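Putative branched-chain amino acid ABC transporter (Rhodospirillum rubrum ATCC 11170, PDB 3HUT) probably binds branched-chain or related amino acids outside the cytoplasmic membrane and delivers them to an ABC transporter for uptake. Local coordinates at residues G8-L13 against D58-I63; E26-Q31 against V46-A51. All coordinates share one frame; numbering follows the deposited sequence.

Contact 1 of 2, residues G8-L13 against D58-I63; sequences GYELPL and DQARTI
E10 of strand 8-11 faces A60 and I63 of helix 58-63, and the two backbones come nearest at E10 and A60, whose CA atoms lie 7.3 Å apart. This is a helix packed on a parallel sheet, in the N-terminal Rossmann-like lobe of a periplasmic binding protein of the leucine-binding type. The whole contact rests on one glutamate and two residues a helical turn apart, which meet it at its carboxylate end and at its root.

E10 works at both ends of its chain. At the root, its CB meets CG2 of I63 at 4.0 Å, methylene against methyl. CG is tucked between the backbone N and the carbonyl carbon (chi1 53°), and from there the chain runs on extended (chi2 174°), carrying the carboxylate to A60. One oxygen, OE1, comes to rest against the methyl CB of A60. The other, OE2, is hydrogen-bonded to the hydroxyl of Y92 on helix 82-95, so the buried carboxylate has a fixed polar partner even though what helix 58-63 presents to it here is a methyl group. OE1 also lies close to OD2 of D79, which might favour a shared or added proton on one of the two acidic groups.

I63 divides its branches. CG2 stands anti to its backbone N and supplies the methyl that touches E10, while the CG1 arm leads away and packs on A51 of strand 46-52. Helix 82-95 closes in from another direction, with A88 against E10 and V84 against A60. R61 points away from the strand, packs on A87 and I91 of helix 82-95, and pairs with D58 of its own turn in a salt bridge, NH1 to OD1, 3.0 Å long.

Contact 2 of 2, residues E26-Q31 against V46-A51; sequences EAARLQ and VDILYA
A28 carries nearly all of the contact of helix 26-31 with strand 46-51, meeting both I48 and Y50. The pair forms the second half of a right-handed beta-alpha-beta crossover, the helix running nearly antiparallel to the strand (166°) with the axes 10.2 Å apart. Along the helix, A27 packs elsewhere, on Y283. The CB of A28 points at the strand and sits at the edge of the Y50 ring, near its plane, 3.2 Å from OH and 4.2 Å from CZ. The same methyl reaches CD1 of I48 at 4.5 Å, a looser touch. With CG of Y50 anti to its carbonyl carbon (chi1 -64°), the ring extends toward the helix and sets its hydroxyl against A28; CG2 of I48 lies under the centre of one ring face, 3.5 Å from the plane. R29 comes next, its side chain leading away to a salt bridge with D33. L30 and Q31 turn to other neighbours. Helix 277-296 packs on A28 and Q31 through V286, helix 258-271 covers L30, and strand 46-51 lies at the sheet's edge, bonded through its backbone to strand 5-11.

In the fold
Contacts 1 and 2 lie about 14 Å apart, centre to centre, in the lobe built round the five-stranded parallel sheet. Strand 5-11, helix 18-37, strand 46-52 and helix 57-69 follow one another along the chain, so contact 2 is nested inside the loop that contact 1 closes. The two strands are neighbours in the sheet, joined by probable hydrogen bonds from Y9 N to L49 O and from A51 N to Y9 O. Y9 turns its side chain to I48 and A28, whereas E10 turns to helix 57-69: the two helices cover opposite faces of the sheet. Together they place a helix on each face, two parts of the layered alpha/beta/alpha lobe.

Contact 1 of 2, residues G8-L13 against D58-I63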
ATOM      1  N   GLY A   8      18.268   4.437  10.673  1.00  9.97           N
ATOM      2  CA  GLY A   8      17.971   3.211  11.386  1.00  7.54           C
ATOM      3  C   GLY A   8      16.838   2.524  10.657  1.00  7.58           C
ATOM      4  O   GLY A   8      16.089   3.172   9.932  1.00  8.26           O
ATOM      5  N   TYR A   9      16.722   1.213  10.805  1.00  7.48           N
ATOM      6  CA  TYR A   9      15.628   0.497  10.169  1.00  8.03           C
ATOM      7  C   TYR A   9      15.208  -0.629  11.098  1.00  8.61           C
ATOM      8  O   TYR A   9      15.947  -1.594  11.285  1.00  6.96           O
ATOM      9  CB  TYR A   9      16.064  -0.069   8.810  1.00  8.01           C
ATOM     10  CG  TYR A   9      14.920  -0.417   7.868  1.00  9.74           C
ATOM     11  CD1 TYR A   9      15.113  -0.424   6.483  1.00  9.99           C
ATOM     12  CD2 TYR A   9      13.646  -0.724   8.353  1.00 10.38           C
ATOM     13  CE1 TYR A   9      14.065  -0.716   5.603  1.00  9.84           C
ATOM     14  CE2 TYR A   9      12.594  -1.019   7.484  1.00  8.85           C
ATOM     15  CZ  TYR A   9      12.810  -1.010   6.110  1.00  8.81           C
ATOM     16  OH  TYR A   9      11.769  -1.269   5.246  1.00  9.47           O
ATOM     17  N   GLU A  10      14.040  -0.483  11.717  1.00  6.12           N
ATOM     18  CA  GLU A  10      13.534  -1.527  12.592  1.00  7.93           C
ATOM     19  C   GLU A  10      12.549  -2.341  11.761  1.00  7.84           C
ATOM     20  O   GLU A  10      11.666  -1.785  11.103  1.00  7.45           O
ATOM     21  CB  GLU A  10      12.847  -0.939  13.832  1.00  6.13           C
ATOM     22  CG  GLU A  10      11.754   0.088  13.553  1.00  6.92           C
ATOM     23  CD  GLU A  10      11.027   0.508  14.821  1.00  9.10           C
ATOM     24  OE1 GLU A  10      10.181  -0.271  15.310  1.00  8.36           O
ATOM     25  OE2 GLU A  10      11.310   1.611  15.340  1.00  8.58           O
ATOM     26  N   LEU A  11      12.728  -3.659  11.778  1.00  8.61           N
ATOM     27  CA  LEU A  11      11.883  -4.575  11.022  1.00  8.48           C
ATOM     28  C   LEU A  11      11.935  -5.979  11.620  1.00  9.19           C
ATOM     29  O   LEU A  11      12.888  -6.339  12.317  1.00  8.32           O
ATOM     30  CB  LEU A  11      12.326  -4.621   9.552  1.00  8.89           C
ATOM     31  CG  LEU A  11      13.822  -4.588   9.208  1.00 10.93           C
ATOM     32  CD1 LEU A  11      14.618  -5.480  10.137  1.00 10.43           C
ATOM     33  CD2 LEU A  11      14.019  -5.013   7.762  1.00 11.81           C
ATOM     34  N   PRO A  12      10.902  -6.789  11.358  1.00  9.70           N
ATOM     35  CA  PRO A  12      10.846  -8.157  11.884  1.00 10.01           C
ATOM     36  C   PRO A  12      11.657  -9.184  11.098  1.00 10.17           C
ATOM     37  O   PRO A  12      11.328  -9.499   9.956  1.00 10.76           O
ATOM     38  CB  PRO A  12       9.350  -8.457  11.878  1.00 10.71           C
ATOM     39  CG  PRO A  12       8.871  -7.718  10.666  1.00  9.65           C
ATOM     40  CD  PRO A  12       9.614  -6.398  10.755  1.00 10.25           C
ATOM     41  N   LEU A  13      12.716  -9.702  11.720  1.00 10.34           N
ATOM     42  CA  LEU A  13      13.566 -10.713  11.095  1.00 10.54           C
ATOM     43  C   LEU A  13      13.409 -12.053  11.807  1.00 12.69           C
ATOM     44  O   LEU A  13      13.991 -13.060  11.408  1.00 11.78           O
ATOM     45  CB  LEU A  13      15.028 -10.274  11.110  1.00 10.69           C
ATOM     46  CG  LEU A  13      15.307  -9.055  10.223  1.00 13.60           C
ATOM     47  CD1 LEU A  13      16.773  -8.667  10.319  1.00 10.49           C
ATOM     48  CD2 LEU A  13      14.921  -9.375   8.772  1.00  9.14           C
ATOM     49  N   ASP A  58       7.291  -4.170  22.750  1.00 13.28           N
ATOM     50  CA  ASP A  58       8.315  -3.863  23.741  1.00 15.00           C
ATOM     51  C   ASP A  58       9.712  -3.834  23.139  1.00 13.58           C
ATOM     52  O   ASP A  58      10.542  -3.018  23.530  1.00 12.50           O
ATOM     53  CB  ASP A  58       8.269  -4.865  24.900  1.00 19.04           C
ATOM     54  CG  ASP A  58       7.001  -4.742  25.721  1.00 22.71           C
ATOM     55  OD1 ASP A  58       6.614  -3.600  26.047  1.00 24.15           O
ATOM     56  OD2 ASP A  58       6.395  -5.784  26.047  1.00 26.14           O
ATOM     57  N   GLN A  59       9.977  -4.723  22.188  1.00 13.59           N
ATOM     58  CA  GLN A  59      11.291  -4.757  21.556  1.00 13.83           C
ATOM     59  C   GLN A  59      11.472  -3.498  20.709  1.00 12.70           C
ATOM     60  O   GLN A  59      12.553  -2.913  20.669  1.00 11.48           O
ATOM     61  CB  GLN A  59      11.427  -6.001  20.675  1.00 15.49           C
ATOM     62  CG  GLN A  59      12.813  -6.196  20.078  1.00 18.22           C
ATOM     63  CD  GLN A  59      13.902  -6.248  21.133  1.00 22.77           C
ATOM     64  OE1 GLN A  59      14.625  -5.279  21.344  1.00 24.34           O
ATOM     65  NE2 GLN A  59      14.014  -7.381  21.809  1.00 24.11           N
ATOM     66  N   ALA A  60      10.397  -3.087  20.044  1.00 11.61           N
ATOM     67  CA  ALA A  60      10.423  -1.899  19.198  1.00 10.94           C
ATOM     68  C   ALA A  60      10.710  -0.662  20.045  1.00 10.44           C
ATOM     69  O   ALA A  60      11.374   0.278  19.597  1.00  9.06           O
ATOM     70  CB  ALA A  60       9.086  -1.747  18.485  1.00 10.47           C
ATOM     71  N   ARG A  61      10.205  -0.661  21.273  1.00 11.73           N
ATOM     72  CA  ARG A  61      10.429   0.474  22.159  1.00 11.28           C
ATOM     73  C   ARG A  61      11.890   0.601  22.574  1.00 11.76           C
ATOM     74  O   ARG A  61      12.434   1.709  22.608  1.00 10.72           O
ATOM     75  CB  ARG A  61       9.530   0.370  23.396  1.00 13.31           C
ATOM     76  CG  ARG A  61       8.053   0.547  23.083  1.00 14.02           C
ATOM     77  CD  ARG A  61       7.210   0.671  24.345  1.00 18.99           C
ATOM     78  NE  ARG A  61       5.788   0.745  24.023  1.00 20.11           N
ATOM     79  CZ  ARG A  61       4.962  -0.297  24.021  1.00 20.40           C
ATOM     80  NH1 ARG A  61       5.406  -1.508  24.333  1.00 20.54           N
ATOM     81  NH2 ARG A  61       3.689  -0.125  23.689  1.00 21.00           N
ATOM     82  N   THR A  62      12.545  -0.512  22.891  1.00 12.11           N
ATOM     83  CA  THR A  62      13.942  -0.401  23.278  1.00 11.69           C
ATOM     84  C   THR A  62      14.766  -0.071  22.038  1.00 12.16           C
ATOM     85  O   THR A  62      15.767   0.638  22.126  1.00 11.10           O
ATOM     86  CB  THR A  62      14.467  -1.681  24.008  1.00 14.62           C
ATOM     87  OG1 THR A  62      15.577  -2.239  23.297  1.00 17.21           O
ATOM     88  CG2 THR A  62      13.368  -2.698  24.159  1.00 11.65           C
ATOM     89  N   ILE A  63      14.327  -0.543  20.872  1.00 11.28           N
ATOM     90  CA  ILE A  63      15.038  -0.230  19.634  1.00 10.78           C
ATOM     91  C   ILE A  63      14.963   1.279  19.387  1.00 11.84           C
ATOM     92  O   ILE A  63      15.963   1.915  19.034  1.00 11.95           O
ATOM     93  CB  ILE A  63      14.414  -0.941  18.414  1.00 12.20           C
ATOM     94  CG1 ILE A  63      14.615  -2.455  18.526  1.00 14.95           C
ATOM     95  CG2 ILE A  63      15.037  -0.404  17.125  1.00  9.77           C
ATOM     96  CD1 ILE A  63      16.063  -2.880  18.567  1.00 20.67           C
TER

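Contact 2 of 2, residues E26-Q31 against V46-A51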
ATOM      1  N   GLU A  26      15.814  -6.900   1.426  1.00  8.49           N
ATOM      2  CA  GLU A  26      16.213  -7.158   0.047  1.00  9.08           C
ATOM      3  C   GLU A  26      15.989  -5.890  -0.779  1.00  8.93           C
ATOM      4  O   GLU A  26      16.849  -5.475  -1.552  1.00  8.46           O
ATOM      5  CB  GLU A  26      15.397  -8.311  -0.541  1.00  9.98           C
ATOM      6  CG  GLU A  26      15.649  -9.659   0.123  1.00 12.37           C
ATOM      7  CD  GLU A  26      14.938 -10.799  -0.582  1.00 16.28           C
ATOM      8  OE1 GLU A  26      13.754 -10.632  -0.947  1.00 16.48           O
ATOM      9  OE2 GLU A  26      15.557 -11.868  -0.767  1.00 18.56           O
ATOM     10  N   ALA A  27      14.828  -5.272  -0.593  1.00  8.32           N
ATOM     11  CA  ALA A  27      14.484  -4.055  -1.312  1.00  7.96           C
ATOM     12  C   ALA A  27      15.369  -2.894  -0.871  1.00  8.64           C
ATOM     13  O   ALA A  27      15.845  -2.114  -1.700  1.00  8.61           O
ATOM     14  CB  ALA A  27      13.017  -3.714  -1.080  1.00  8.85           C
ATOM     15  N   ALA A  28      15.591  -2.783   0.436  1.00  8.43           N
ATOM     16  CA  ALA A  28      16.421  -1.711   0.986  1.00  8.66           C
ATOM     17  C   ALA A  28      17.814  -1.719   0.374  1.00 10.59           C
ATOM     18  O   ALA A  28      18.331  -0.681  -0.050  1.00 10.75           O
ATOM     19  CB  ALA A  28      16.525  -1.854   2.501  1.00  7.52           C
ATOM     20  N   ARG A  29      18.416  -2.899   0.334  1.00 11.24           N
ATOM     21  CA  ARG A  29      19.756  -3.075  -0.211  1.00 12.50           C
ATOM     22  C   ARG A  29      19.857  -2.571  -1.650  1.00 10.54           C
ATOM     23  O   ARG A  29      20.802  -1.869  -2.005  1.00  8.99           O
ATOM     24  CB  ARG A  29      20.134  -4.560  -0.134  1.00 16.27           C
ATOM     25  CG  ARG A  29      21.285  -5.005  -1.027  1.00 23.22           C
ATOM     26  CD  ARG A  29      22.639  -4.524  -0.538  1.00 29.91           C
ATOM     27  NE  ARG A  29      23.723  -5.220  -1.231  1.00 35.16           N
ATOM     28  CZ  ARG A  29      25.016  -4.967  -1.057  1.00 37.80           C
ATOM     29  NH1 ARG A  29      25.401  -4.024  -0.208  1.00 39.85           N
ATOM     30  NH2 ARG A  29      25.927  -5.660  -1.731  1.00 39.35           N
ATOM     31  N   LEU A  30      18.882  -2.931  -2.476  1.00  9.80           N
ATOM     32  CA  LEU A  30      18.884  -2.517  -3.877  1.00 10.55           C
ATOM     33  C   LEU A  30      18.848  -0.993  -4.008  1.00 10.71           C
ATOM     34  O   LEU A  30      19.639  -0.401  -4.741  1.00 10.61           O
ATOM     35  CB  LEU A  30      17.680  -3.125  -4.596  1.00 13.73           C
ATOM     36  CG  LEU A  30      17.693  -3.144  -6.125  1.00 15.66           C
ATOM     37  CD1 LEU A  30      18.884  -3.947  -6.619  1.00 16.96           C
ATOM     38  CD2 LEU A  30      16.403  -3.772  -6.632  1.00 17.02           C
ATOM     39  N   GLN A  31      17.920  -0.364  -3.295  1.00  9.92           N
ATOM     40  CA  GLN A  31      17.763   1.088  -3.326  1.00  8.16           C
ATOM     41  C   GLN A  31      19.003   1.813  -2.788  1.00  8.64           C
ATOM     42  O   GLN A  31      19.526   2.739  -3.419  1.00  7.01           O
ATOM     43  CB  GLN A  31      16.537   1.480  -2.500  1.00  8.69           C
ATOM     44  CG  GLN A  31      16.069   2.925  -2.652  1.00  9.53           C
ATOM     45  CD  GLN A  31      15.476   3.218  -4.023  1.00 10.60           C
ATOM     46  OE1 GLN A  31      16.197   3.539  -4.973  1.00 10.82           O
ATOM     47  NE2 GLN A  31      14.152   3.100  -4.132  1.00  8.56           N
ATOM     48  N   VAL A  46      25.490   6.815   2.490  1.00 15.29           N
ATOM     49  CA  VAL A  46      24.497   6.593   3.525  1.00 13.73           C
ATOM     50  C   VAL A  46      24.511   5.111   3.855  1.00 13.57           C
ATOM     51  O   VAL A  46      24.630   4.275   2.962  1.00 12.72           O
ATOM     52  CB  VAL A  46      23.070   6.959   3.052  1.00 15.18           C
ATOM     53  CG1 VAL A  46      22.080   6.743   4.190  1.00 11.96           C
ATOM     54  CG2 VAL A  46      23.022   8.401   2.574  1.00 12.98           C
ATOM     55  N   ASP A  47      24.406   4.787   5.135  1.00 14.05           N
ATOM     56  CA  ASP A  47      24.379   3.388   5.537  1.00 15.08           C
ATOM     57  C   ASP A  47      23.161   3.174   6.413  1.00 13.15           C
ATOM     58  O   ASP A  47      22.681   4.105   7.056  1.00 11.42           O
ATOM     59  CB  ASP A  47      25.650   3.012   6.295  1.00 19.19           C
ATOM     60  CG  ASP A  47      25.793   1.510   6.477  1.00 24.43           C
ATOM     61  OD1 ASP A  47      25.466   0.763   5.526  1.00 24.79           O
ATOM     62  OD2 ASP A  47      26.240   1.079   7.561  1.00 28.19           O
ATOM     63  N   ILE A  48      22.652   1.949   6.422  1.00 10.54           N
ATOM     64  CA  ILE A  48      21.484   1.628   7.222  1.00  9.81           C
ATOM     65  C   ILE A  48      21.824   0.665   8.358  1.00  9.70           C
ATOM     66  O   ILE A  48      22.492  -0.354   8.160  1.00  8.33           O
ATOM     67  CB  ILE A  48      20.362   1.005   6.354  1.00  9.95           C
ATOM     68  CG1 ILE A  48      19.803   2.061   5.393  1.00 10.74           C
ATOM     69  CG2 ILE A  48      19.263   0.445   7.243  1.00  7.85           C
ATOM     70  CD1 ILE A  48      18.773   1.524   4.417  1.00 10.92           C
ATOM     71  N   LEU A  49      21.366   1.014   9.550  1.00  8.33           N
ATOM     72  CA  LEU A  49      21.569   0.191  10.727  1.00  9.22           C
ATOM     73  C   LEU A  49      20.240  -0.515  10.980  1.00  9.99           C
ATOM     74  O   LEU A  49      19.247   0.115  11.350  1.00 10.30           O
ATOM     75  CB  LEU A  49      21.946   1.070  11.923  1.00 12.16           C
ATOM     76  CG  LEU A  49      22.393   0.381  13.215  1.00 15.87           C
ATOM     77  CD1 LEU A  49      23.005   1.420  14.160  1.00 18.57           C
ATOM     78  CD2 LEU A  49      21.217  -0.320  13.867  1.00 21.09           C
ATOM     79  N   TYR A  50      20.224  -1.822  10.757  1.00  9.32           N
ATOM     80  CA  TYR A  50      19.024  -2.626  10.957  1.00  9.69           C
ATOM     81  C   TYR A  50      18.908  -3.124  12.391  1.00  9.66           C
ATOM     82  O   TYR A  50      19.911  -3.327  13.072  1.00  8.14           O
ATOM     83  CB  TYR A  50      19.054  -3.839  10.030  1.00 10.06           C
ATOM     84  CG  TYR A  50      19.004  -3.495   8.565  1.00  8.75           C
ATOM     85  CD1 TYR A  50      17.788  -3.265   7.926  1.00 10.14           C
ATOM     86  CD2 TYR A  50      20.175  -3.396   7.817  1.00 10.42           C
ATOM     87  CE1 TYR A  50      17.739  -2.946   6.573  1.00 10.08           C
ATOM     88  CE2 TYR A  50      20.139  -3.075   6.461  1.00 10.07           C
ATOM     89  CZ  TYR A  50      18.913  -2.853   5.846  1.00 10.57           C
ATOM     90  OH  TYR A  50      18.863  -2.560   4.501  1.00 10.70           O
ATOM     91  N   ALA A  51      17.674  -3.327  12.836  1.00  9.55           N
ATOM     92  CA  ALA A  51      17.412  -3.839  14.179  1.00 10.59           C
ATOM     93  C   ALA A  51      16.202  -4.765  14.106  1.00 10.44           C
ATOM     94  O   ALA A  51      15.152  -4.384  13.578  1.00  9.65           O
ATOM     95  CB  ALA A  51      17.145  -2.689  15.147  1.00  9.75           C
TER